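Local coordinates for SGNH-hydrolase family esterase (Altererythrobacter indicus, PDB 7C2A), which hydrolyses ester bonds as a member of the SGNH-hydrolase family, and may act on lysophospholipids, at residues E92-L97 / D131-Y136; A17-D22 / G48-T53; R6-F11 / P72-V77; Q59-V64 / E102-R107. All coordinates share one frame; numbering follows the deposited sequence. Where two conformers were deposited one is given.

Interaction 3 is the core of the set: two neighbouring parallel strands joined by backbone bonds, with a charged pair at their outer end. Interactions 1 and 4 share helix 90-106. In interaction 1 this helix meets helix 133-140 through buried apolar groups, and in interaction 4 it meets helix 54-66 through a partly buried salt-bridge network. Interaction 2 is a surface contact between two loops and rests on van der Waals touches. The contacts are connected. L97 of interaction 1 packs on V77 of interaction 3, L104 of interaction 4 covers A75 and V77, and R60 of 59-64 forms a salt bridge with D52 of 48-53.

Interaction 1. Residues E92-L97 / D131-Y136; sequences EARQNL and DGIYPY
A mainly buried, apolar helix-helix contact joins A93, R94 and L97 of helix 90-106 to I133, Y134 and Y136 of helix 133-140 in the alpha/beta SGNH-hydrolase fold. I133 sits in the middle. I133 CD1 is 4.0 Å from A93 CB and 4.0 Å from L97 CD1. The side chains of L97 and I133 cross at about a right angle. The other branch of I133, CG2, reaches R94 CB at 3.9 Å. Chi1 of I133 is 75°, which sets CG1 in the crowded position between backbone N and carbonyl carbon. CG1 carries CD1, the atom that meets A93 and L97. L97 CD1 also touches Y134 CE1, at 3.9 Å. Y134 leaves the backbone pointing away from 92-97, but the end of its ring comes back to L97. I133 CG1 lies 3.5 Å above one face of the Y134 ring, offset toward the rim. The hydroxyl of this buried tyrosine is satisfied by the O of L79.

At the outer side R94 crosses Y136 at about a right angle. R94 CD comes to 3.5 Å from Y136 CD2. The guanidinium and ring planes are 68° apart. R94 CZ is 5.8 Å from the centroid of the Y136 ring, and any cation-pi attraction is weak at most.

R94 and L97 also touch L137, farther along helix 133-140. A93 and L97 reach T54 of helix 54-66, and L97 packs on V77 of strand 74-78.

Interaction 2. Residues A17-D22 / G48-T53; sequences AGYGLD and GVSGDT
A17, at the end of helix 14-17, points its CB into loop 48-53. A17 CB is 3.6 Å from G48 O and 3.7 Å from S50 OG. S50 has OG beside its backbone N and anti to the carbonyl carbon, chi1 -68°. S50 OG also approaches Y19 CB, at 3.9 Å. It is this CB, and not the ring, that brings Y19 closest to S50.

The backbones come close where A17 faces G48. A CB on G48 would lie 2.4 Å from A17 N and clash, so glycine fits here. Each loop holds a type II turn, G18 to L21 and V49 to D52, with the positive phi falling on G20 and G51. G18 also has positive phi, where the helix ends.

Y19 and S50 both touch S14. In SGNH hydrolases the serine of the GDSL motif is the nucleophile, so this contact probably borders the active site. The loops have polar ties elsewhere: V49 bonds to G12 through its backbone, D52 O to N82, and Y19 O to Q161.

Between the two loops the chemistry is carbon against oxygen at van der Waals distance. Their fit therefore depends on shape more than on directed bonds.

Interaction 3. Residues R6-F11 / P72-V77; sequences RVILAF and PELAIV. With ACT (acetate ion), chain G.
Strand 6-12 and strand 74-78, with the loop residues P72 and E73 leading into the latter, lie side by side and parallel in the five-stranded sheet at the core of the alpha/beta SGNH-hydrolase fold. The backbone bonds run in sequence. V7 O accepts from E73 N at 2.8 Å. L9 N gives to L74 O at 2.9 Å, and L9 O accepts from I76 N at 2.8 Å. F11 N gives to I76 O at 2.8 Å.

I8, A10 and I76 face helix 27-35, and I8 CG2 packs on I76 CD1 at 3.8 Å. L9, F11, A75 and V77 are on the other face, under helices 54-66 and 90-106. L9 CB there also meets the P72 ring.

Charge closes the outer end. E73 reaches back across the start of the strand pair, and E73 OE1 takes V7 N at 2.9 Å. Bends at chi2 (-67°) and chi3 (-48°) fold the R6 chain, and it crosses E73 at about a right angle. An alanine in place of E73 would probably leave V7 N without this acceptor and the R6 guanidinium without its carboxylate mate, freer to turn. R6 NH1 also holds an acetate, probably from the crystallisation liquor.

Two nitrogens grip one oxygen: R6 NE is 2.8 Å and R6 NH2 2.9 Å from E73 OE2, both from the same face of the carboxylate and with OE2 in the guanidinium plane.

Interaction 4. Residues Q59-V64 / E102-R107; sequences QRIKFV and EELQRR
K62 NZ forms a salt bridge with E103 OE1 at 2.9 Å, crossing from helix 54-66 to helix 90-106. It meets OE1 from above the carboxylate plane, 46° out of it. R106 NE reaches E103 OE1 from the opposite face, at 3.3 Å. E103 OE2 takes three donors. R106 NH2 is 2.9 Å from E103 OE2 on its syn side, R107 NE is 2.8 Å from E103 OE2 on its anti side, and R107 NH2 is 3.0 Å from E103 OE2, nearly in line with the C-O bond. K62 and R106 are each modelled in two conformers, so their bonds describe one of them. In this conformer five bonds hold the buried carboxylate, which probably favours its ionised form.

The bend of E103 at chi2, 64°, places CD and so sets the carboxylate beside K62 and the two arginines. K62 NZ and R106 NH2 are 4.0 Å apart, like charges drawn together by the glutamate. An alanine in place of E103 would probably leave these two charges and R107 repelling one another without their common mate.

In the next shell, R107 NH2 has a second salt bridge, to D66. Beneath the charges, I61 CD1 faces L104 CD2 at 4.4 Å.

The helix segments run roughly parallel, 25° apart. Below them I61 rests on F11 of strand 6-12, and L104 rests on A75 and V77 of strand 74-78.

Interaction 1. Residues E92-L97 / D131-Y136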
# COMPACT_ATOMS: atom_id res chain seq x y z
N GLU A 92 -10.92 4.44 11.36
CA GLU A 92 -11.73 4.27 10.12
C GLU A 92 -10.99 3.37 9.13
O GLU A 92 -11.65 2.60 8.44
CB GLU A 92 -12.11 5.63 9.55
CG GLU A 92 -13.01 6.42 10.49
CD GLU A 92 -13.51 7.72 9.91
OE1 GLU A 92 -13.30 7.94 8.72
OE2 GLU A 92 -14.09 8.53 10.65
N ALA A 93 -9.66 3.49 9.05
CA ALA A 93 -8.90 2.60 8.17
C ALA A 93 -9.09 1.15 8.60
O ALA A 93 -9.28 0.25 7.76
CB ALA A 93 -7.42 2.99 8.19
N ARG A 94 -9.05 0.90 9.91
CA ARG A 94 -9.28 -0.44 10.43
C ARG A 94 -10.67 -0.95 10.07
O ARG A 94 -10.83 -2.11 9.69
CB ARG A 94 -9.10 -0.44 11.95
CG ARG A 94 -9.20 -1.81 12.60
CD ARG A 94 -9.04 -1.72 14.11
NE ARG A 94 -10.03 -0.82 14.68
CZ ARG A 94 -9.76 0.21 15.49
NH1 ARG A 94 -10.75 0.99 15.91
NH2 ARG A 94 -8.52 0.44 15.88
N GLN A 95 -11.69 -0.09 10.21
CA GLN A 95 -13.05 -0.48 9.87
C GLN A 95 -13.18 -0.80 8.38
O GLN A 95 -13.82 -1.78 8.00
CB GLN A 95 -14.00 0.66 10.23
CG GLN A 95 -14.08 0.98 11.70
CD GLN A 95 -14.51 2.43 11.96
OE1 GLN A 95 -15.13 3.07 11.11
NE2 GLN A 95 -14.17 2.94 13.14
N ASN A 96 -12.57 0.03 7.53
CA ASN A 96 -12.65 -0.22 6.10
C ASN A 96 -11.94 -1.51 5.72
O ASN A 96 -12.47 -2.32 4.95
CB ASN A 96 -12.04 0.96 5.33
CG ASN A 96 -12.84 2.24 5.48
OD1 ASN A 96 -14.03 2.21 5.79
ND2 ASN A 96 -12.19 3.36 5.23
N LEU A 97 -10.74 -1.72 6.28
CA LEU A 97 -10.04 -2.97 6.03
C LEU A 97 -10.83 -4.17 6.54
O LEU A 97 -10.84 -5.23 5.91
CB LEU A 97 -8.65 -2.94 6.67
CG LEU A 97 -7.59 -2.20 5.87
CD1 LEU A 97 -6.42 -1.77 6.74
CD2 LEU A 97 -7.09 -3.05 4.71
N ASP A 131 -0.19 1.72 13.40
CA ASP A 131 0.58 0.49 13.25
C ASP A 131 -0.15 -0.70 13.84
O ASP A 131 -0.05 -1.82 13.31
CB ASP A 131 1.94 0.63 13.95
CG ASP A 131 2.90 1.55 13.22
OD1 ASP A 131 2.54 2.12 12.17
OD2 ASP A 131 4.03 1.70 13.72
N GLY A 132 -0.90 -0.50 14.92
CA GLY A 132 -1.56 -1.61 15.59
C GLY A 132 -2.77 -2.16 14.87
O GLY A 132 -3.26 -3.23 15.25
N ILE A 133 -3.27 -1.49 13.83
CA ILE A 133 -4.47 -2.02 13.19
C ILE A 133 -4.18 -3.33 12.47
O ILE A 133 -5.05 -4.20 12.39
CB ILE A 133 -5.20 -1.00 12.29
CG1 ILE A 133 -4.46 -0.78 10.96
CG2 ILE A 133 -5.45 0.30 13.03
CD1 ILE A 133 -5.17 0.17 10.01
N TYR A 134 -2.95 -3.51 11.97
CA TYR A 134 -2.66 -4.69 11.16
C TYR A 134 -2.60 -5.97 11.99
O TYR A 134 -3.25 -6.96 11.61
CB TYR A 134 -1.43 -4.45 10.28
CG TYR A 134 -1.70 -3.34 9.28
CD1 TYR A 134 -2.33 -3.60 8.07
CD2 TYR A 134 -1.38 -2.02 9.58
CE1 TYR A 134 -2.63 -2.58 7.18
CE2 TYR A 134 -1.67 -1.00 8.69
CZ TYR A 134 -2.30 -1.29 7.50
OH TYR A 134 -2.58 -0.25 6.65
N PRO A 135 -1.86 -6.03 13.10
CA PRO A 135 -1.94 -7.25 13.94
C PRO A 135 -3.34 -7.51 14.45
O PRO A 135 -3.75 -8.67 14.57
CB PRO A 135 -0.94 -6.98 15.07
CG PRO A 135 -0.05 -5.91 14.58
CD PRO A 135 -0.84 -5.09 13.61
N TYR A 136 -4.10 -6.46 14.75
CA TYR A 136 -5.47 -6.65 15.19
C TYR A 136 -6.30 -7.33 14.10
O TYR A 136 -7.03 -8.30 14.37
CB TYR A 136 -6.09 -5.30 15.56
CG TYR A 136 -7.57 -5.39 15.84
CD1 TYR A 136 -8.03 -5.72 17.10
CD2 TYR A 136 -8.50 -5.15 14.84
CE1 TYR A 136 -9.38 -5.82 17.37
CE2 TYR A 136 -9.85 -5.24 15.09
CZ TYR A 136 -10.28 -5.57 16.36
OH TYR A 136 -11.63 -5.66 16.62

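Interaction 2. Residues A17-D22 / G48-T53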
# COMPACT_ATOMS: atom_id res chain seq x y z
N ALA A 17 0.49 -1.54 -7.82
CA ALA A 17 0.32 -1.09 -9.20
C ALA A 17 1.64 -0.90 -9.93
O ALA A 17 1.69 -0.98 -11.16
CB ALA A 17 -0.47 0.22 -9.24
N GLY A 18 2.72 -0.64 -9.20
CA GLY A 18 4.02 -0.42 -9.82
C GLY A 18 4.24 1.01 -10.26
O GLY A 18 4.84 1.26 -11.31
N TYR A 19 3.79 1.97 -9.44
CA TYR A 19 3.90 3.37 -9.79
C TYR A 19 5.36 3.76 -10.03
O TYR A 19 6.23 3.46 -9.21
CB TYR A 19 3.31 4.23 -8.68
CG TYR A 19 3.64 5.70 -8.83
CD1 TYR A 19 2.90 6.51 -9.68
CD2 TYR A 19 4.70 6.27 -8.14
CE1 TYR A 19 3.20 7.85 -9.83
CE2 TYR A 19 5.01 7.60 -8.29
CZ TYR A 19 4.26 8.39 -9.13
OH TYR A 19 4.57 9.72 -9.27
N GLY A 20 5.61 4.42 -11.16
CA GLY A 20 6.94 4.86 -11.52
C GLY A 20 7.82 3.81 -12.14
O GLY A 20 8.98 4.11 -12.46
N LEU A 21 7.32 2.60 -12.33
CA LEU A 21 8.12 1.50 -12.84
C LEU A 21 7.67 1.12 -14.25
O LEU A 21 6.58 1.48 -14.70
CB LEU A 21 8.02 0.27 -11.93
CG LEU A 21 8.43 0.53 -10.48
CD1 LEU A 21 8.21 -0.71 -9.65
CD2 LEU A 21 9.89 0.99 -10.41
N ASP A 22 8.54 0.39 -14.94
CA ASP A 22 8.24 -0.06 -16.28
C ASP A 22 7.46 -1.37 -16.23
O ASP A 22 7.25 -1.96 -15.17
CB ASP A 22 9.52 -0.22 -17.10
CG ASP A 22 10.16 1.12 -17.43
OD1 ASP A 22 9.46 2.15 -17.39
OD2 ASP A 22 11.38 1.13 -17.73
N GLY A 48 -3.71 -3.64 -8.03
CA GLY A 48 -3.22 -2.43 -7.41
C GLY A 48 -3.76 -1.22 -8.14
O GLY A 48 -3.80 -1.17 -9.37
N VAL A 49 -4.21 -0.24 -7.37
CA VAL A 49 -4.69 1.03 -7.91
C VAL A 49 -3.97 2.14 -7.18
O VAL A 49 -4.10 2.27 -5.95
CB VAL A 49 -6.21 1.19 -7.77
CG1 VAL A 49 -6.63 2.57 -8.24
CG2 VAL A 49 -6.91 0.12 -8.57
N SER A 50 -3.19 2.93 -7.91
CA SER A 50 -2.41 4.03 -7.30
C SER A 50 -3.35 4.99 -6.57
O SER A 50 -4.40 5.32 -7.12
CB SER A 50 -1.57 4.73 -8.33
OG SER A 50 -0.55 3.86 -8.79
N GLY A 51 -2.98 5.38 -5.34
CA GLY A 51 -3.77 6.34 -4.55
C GLY A 51 -4.97 5.74 -3.83
O GLY A 51 -5.64 6.48 -3.12
N ASP A 52 -5.21 4.43 -3.97
CA ASP A 52 -6.38 3.83 -3.30
C ASP A 52 -6.25 3.90 -1.77
O ASP A 52 -5.24 3.47 -1.22
CB ASP A 52 -6.54 2.34 -3.64
CG ASP A 52 -7.80 2.03 -4.44
OD1 ASP A 52 -8.23 2.90 -5.21
OD2 ASP A 52 -8.30 0.92 -4.29
N THR A 53 -7.28 4.45 -1.13
CA THR A 53 -7.36 4.43 0.35
C THR A 53 -8.08 3.13 0.74
O THR A 53 -8.57 2.39 -0.13
CB THR A 53 -8.25 5.57 0.84
OG1 THR A 53 -9.50 5.43 0.17
CG2 THR A 53 -7.66 6.94 0.56

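Interaction 3. Residues R6-F11 / P72-V77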
# COMPACT_ATOMS: atom_id res chain seq x y z
N ARG A 6 -1.82 -21.27 -10.35
CA ARG A 6 -2.51 -20.87 -9.13
C ARG A 6 -2.83 -19.38 -9.17
O ARG A 6 -1.95 -18.55 -9.42
CB ARG A 6 -1.63 -21.13 -7.91
CG ARG A 6 -0.92 -22.48 -7.91
CD ARG A 6 -1.90 -23.65 -7.78
NE ARG A 6 -2.87 -23.45 -6.70
CZ ARG A 6 -2.61 -23.67 -5.41
NH1 ARG A 6 -1.41 -24.08 -5.02
NH2 ARG A 6 -3.56 -23.45 -4.51
N VAL A 7 -4.07 -19.03 -8.87
CA VAL A 7 -4.52 -17.66 -9.00
C VAL A 7 -4.40 -16.93 -7.67
O VAL A 7 -4.94 -17.37 -6.66
CB VAL A 7 -5.96 -17.62 -9.54
CG1 VAL A 7 -6.46 -16.20 -9.61
CG2 VAL A 7 -6.02 -18.30 -10.91
N ILE A 8 -3.68 -15.81 -7.68
CA ILE A 8 -3.49 -14.98 -6.50
C ILE A 8 -3.96 -13.58 -6.82
O ILE A 8 -3.60 -13.02 -7.86
CB ILE A 8 -2.01 -14.94 -6.06
CG1 ILE A 8 -1.49 -16.36 -5.77
CG2 ILE A 8 -1.83 -14.02 -4.85
CD1 ILE A 8 -0.00 -16.44 -5.49
N LEU A 9 -4.79 -13.00 -5.95
CA LEU A 9 -5.22 -11.62 -6.10
C LEU A 9 -4.28 -10.71 -5.31
O LEU A 9 -4.14 -10.87 -4.10
CB LEU A 9 -6.64 -11.47 -5.56
CG LEU A 9 -7.19 -10.04 -5.60
CD1 LEU A 9 -7.34 -9.57 -7.05
CD2 LEU A 9 -8.53 -9.93 -4.87
N ALA A 10 -3.65 -9.75 -5.99
CA ALA A 10 -2.83 -8.73 -5.34
C ALA A 10 -3.67 -7.45 -5.28
O ALA A 10 -3.78 -6.72 -6.26
CB ALA A 10 -1.52 -8.53 -6.11
N PHE A 11 -4.27 -7.20 -4.11
CA PHE A 11 -5.25 -6.13 -3.94
C PHE A 11 -4.59 -5.03 -3.13
O PHE A 11 -4.40 -5.18 -1.93
CB PHE A 11 -6.48 -6.69 -3.22
CG PHE A 11 -7.67 -5.77 -3.22
CD1 PHE A 11 -8.42 -5.58 -4.37
CD2 PHE A 11 -8.04 -5.08 -2.06
CE1 PHE A 11 -9.53 -4.73 -4.37
CE2 PHE A 11 -9.15 -4.24 -2.06
CZ PHE A 11 -9.89 -4.06 -3.21
N PRO A 72 -9.85 -16.30 -6.86
CA PRO A 72 -8.52 -16.30 -6.25
C PRO A 72 -8.38 -17.40 -5.21
O PRO A 72 -9.30 -17.67 -4.44
CB PRO A 72 -8.43 -14.91 -5.61
CG PRO A 72 -9.35 -14.06 -6.44
CD PRO A 72 -10.50 -14.98 -6.78
N GLU A 73 -7.21 -18.01 -5.21
CA GLU A 73 -6.86 -19.02 -4.22
C GLU A 73 -6.13 -18.43 -3.02
O GLU A 73 -5.98 -19.10 -2.00
CB GLU A 73 -6.04 -20.13 -4.90
CG GLU A 73 -6.80 -20.77 -6.07
CD GLU A 73 -5.95 -21.70 -6.91
OE1 GLU A 73 -5.61 -21.32 -8.06
OE2 GLU A 73 -5.63 -22.81 -6.43
N LEU A 74 -5.74 -17.17 -3.11
CA LEU A 74 -5.14 -16.40 -2.03
C LEU A 74 -5.35 -14.95 -2.42
O LEU A 74 -5.22 -14.60 -3.59
CB LEU A 74 -3.63 -16.67 -1.93
CG LEU A 74 -2.82 -15.76 -1.01
CD1 LEU A 74 -3.21 -15.94 0.44
CD2 LEU A 74 -1.33 -16.02 -1.18
N ALA A 75 -5.68 -14.12 -1.44
CA ALA A 75 -5.78 -12.67 -1.63
C ALA A 75 -4.74 -12.00 -0.75
O ALA A 75 -4.73 -12.22 0.47
CB ALA A 75 -7.17 -12.15 -1.26
N ILE A 76 -3.89 -11.19 -1.36
CA ILE A 76 -2.90 -10.39 -0.64
C ILE A 76 -3.45 -8.98 -0.57
O ILE A 76 -3.71 -8.36 -1.60
CB ILE A 76 -1.54 -10.41 -1.35
CG1 ILE A 76 -1.06 -11.84 -1.64
CG2 ILE A 76 -0.53 -9.62 -0.53
CD1 ILE A 76 0.21 -11.92 -2.48
N VAL A 77 -3.64 -8.46 0.65
CA VAL A 77 -4.29 -7.17 0.84
C VAL A 77 -3.25 -6.19 1.37
O VAL A 77 -2.65 -6.42 2.43
CB VAL A 77 -5.49 -7.27 1.79
CG1 VAL A 77 -6.08 -5.89 2.06
CG2 VAL A 77 -6.54 -8.20 1.22
C ACT G . 1.46 -25.54 -5.60
O ACT G . 1.06 -25.76 -4.42
OXT ACT G . 0.99 -24.73 -6.45
CH3 ACT G . 2.69 -26.37 -6.08

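Interaction 4. Residues Q59-V64 / E102-R107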
# COMPACT_ATOMS: atom_id res chain seq x y z
N GLN A 59 -14.74 -0.04 -1.50
CA GLN A 59 -15.74 0.28 -2.51
C GLN A 59 -15.67 -0.67 -3.70
O GLN A 59 -16.70 -0.93 -4.34
CB GLN A 59 -15.55 1.71 -2.98
CG GLN A 59 -16.70 2.22 -3.84
CD GLN A 59 -17.96 2.43 -3.03
OE1 GLN A 59 -17.90 2.90 -1.89
NE2 GLN A 59 -19.11 2.08 -3.59
N ARG A 60 -14.50 -1.22 -4.01
CA ARG A 60 -14.30 -2.01 -5.22
C ARG A 60 -14.06 -3.49 -4.98
O ARG A 60 -13.99 -4.24 -5.96
CB ARG A 60 -13.21 -1.43 -6.13
CG ARG A 60 -11.81 -1.52 -5.56
CD ARG A 60 -10.75 -1.08 -6.58
NE ARG A 60 -9.46 -0.95 -5.90
CZ ARG A 60 -8.41 -1.76 -6.07
NH1 ARG A 60 -8.45 -2.73 -6.96
NH2 ARG A 60 -7.32 -1.57 -5.35
N ILE A 61 -13.94 -3.96 -3.73
CA ILE A 61 -13.53 -5.35 -3.53
C ILE A 61 -14.52 -6.33 -4.16
O ILE A 61 -14.11 -7.30 -4.80
CB ILE A 61 -13.22 -5.66 -2.05
CG1 ILE A 61 -12.75 -7.12 -1.90
CG2 ILE A 61 -14.43 -5.40 -1.14
CD1 ILE A 61 -11.43 -7.47 -2.60
N LYS A 62 -15.82 -6.11 -3.97
CA LYS A 62 -16.80 -7.02 -4.56
C LYS A 62 -16.70 -7.03 -6.08
O LYS A 62 -16.72 -8.09 -6.71
CB LYS A 62 -18.22 -6.63 -4.14
CG LYS A 62 -18.64 -7.11 -2.76
CD LYS A 62 -20.07 -6.64 -2.44
CE LYS A 62 -20.53 -7.07 -1.06
NZ LYS A 62 -20.80 -8.53 -0.98
N PHE A 63 -16.60 -5.85 -6.69
CA PHE A 63 -16.50 -5.77 -8.15
C PHE A 63 -15.26 -6.49 -8.65
O PHE A 63 -15.31 -7.21 -9.65
CB PHE A 63 -16.45 -4.30 -8.57
CG PHE A 63 -16.30 -4.10 -10.05
CD1 PHE A 63 -17.41 -4.12 -10.87
CD2 PHE A 63 -15.06 -3.90 -10.62
CE1 PHE A 63 -17.29 -3.94 -12.23
CE2 PHE A 63 -14.94 -3.72 -11.99
CZ PHE A 63 -16.06 -3.75 -12.80
N VAL A 64 -14.12 -6.28 -7.99
CA VAL A 64 -12.88 -6.93 -8.41
C VAL A 64 -13.03 -8.44 -8.33
O VAL A 64 -12.64 -9.16 -9.26
CB VAL A 64 -11.69 -6.40 -7.57
CG1 VAL A 64 -10.46 -7.26 -7.78
CG2 VAL A 64 -11.40 -4.96 -7.94
N GLU A 102 -13.75 -9.12 5.55
CA GLU A 102 -15.00 -9.84 5.75
C GLU A 102 -15.55 -10.36 4.44
O GLU A 102 -16.09 -11.47 4.38
CB GLU A 102 -16.01 -8.93 6.44
CG GLU A 102 -15.86 -8.95 7.94
CD GLU A 102 -16.69 -7.91 8.67
OE1 GLU A 102 -17.52 -7.23 8.03
OE2 GLU A 102 -16.50 -7.79 9.90
N GLU A 103 -15.44 -9.58 3.37
CA GLU A 103 -15.88 -10.05 2.06
C GLU A 103 -15.03 -11.24 1.59
O GLU A 103 -15.57 -12.23 1.09
CB GLU A 103 -15.84 -8.90 1.06
CG GLU A 103 -16.24 -9.29 -0.35
CD GLU A 103 -17.69 -9.76 -0.47
OE1 GLU A 103 -18.49 -9.50 0.45
OE2 GLU A 103 -18.02 -10.40 -1.48
N LEU A 104 -13.71 -11.15 1.74
CA LEU A 104 -12.85 -12.28 1.37
C LEU A 104 -13.19 -13.51 2.19
O LEU A 104 -13.26 -14.63 1.66
CB LEU A 104 -11.38 -11.89 1.54
CG LEU A 104 -10.91 -10.84 0.54
CD1 LEU A 104 -9.61 -10.18 1.00
CD2 LEU A 104 -10.74 -11.43 -0.85
N GLN A 105 -13.40 -13.33 3.50
CA GLN A 105 -13.73 -14.45 4.37
C GLN A 105 -15.07 -15.07 4.00
O GLN A 105 -15.23 -16.30 4.04
CB GLN A 105 -13.76 -13.97 5.82
CG GLN A 105 -13.60 -15.06 6.86
CD GLN A 105 -13.41 -14.48 8.24
OE1 GLN A 105 -14.20 -13.65 8.69
NE2 GLN A 105 -12.36 -14.90 8.93
N ARG A 106 -16.06 -14.24 3.66
CA ARG A 106 -17.34 -14.78 3.23
C ARG A 106 -17.15 -15.74 2.07
O ARG A 106 -17.79 -16.81 2.02
CB ARG A 106 -18.26 -13.63 2.82
CG ARG A 106 -19.67 -14.05 2.48
CD ARG A 106 -20.48 -12.83 2.06
NE ARG A 106 -20.09 -12.35 0.75
CZ ARG A 106 -20.49 -12.90 -0.40
NH1 ARG A 106 -21.30 -13.94 -0.38
NH2 ARG A 106 -20.08 -12.40 -1.55
N ARG A 107 -16.26 -15.40 1.14
CA ARG A 107 -16.02 -16.23 -0.04
C ARG A 107 -14.99 -17.32 0.22
O ARG A 107 -14.60 -18.01 -0.72
CB ARG A 107 -15.57 -15.36 -1.21
CG ARG A 107 -16.54 -14.24 -1.52
CD ARG A 107 -16.25 -13.66 -2.88
NE ARG A 107 -17.01 -12.43 -3.11
CZ ARG A 107 -17.41 -12.02 -4.30
NH1 ARG A 107 -17.14 -12.74 -5.38
NH2 ARG A 107 -18.09 -10.90 -4.41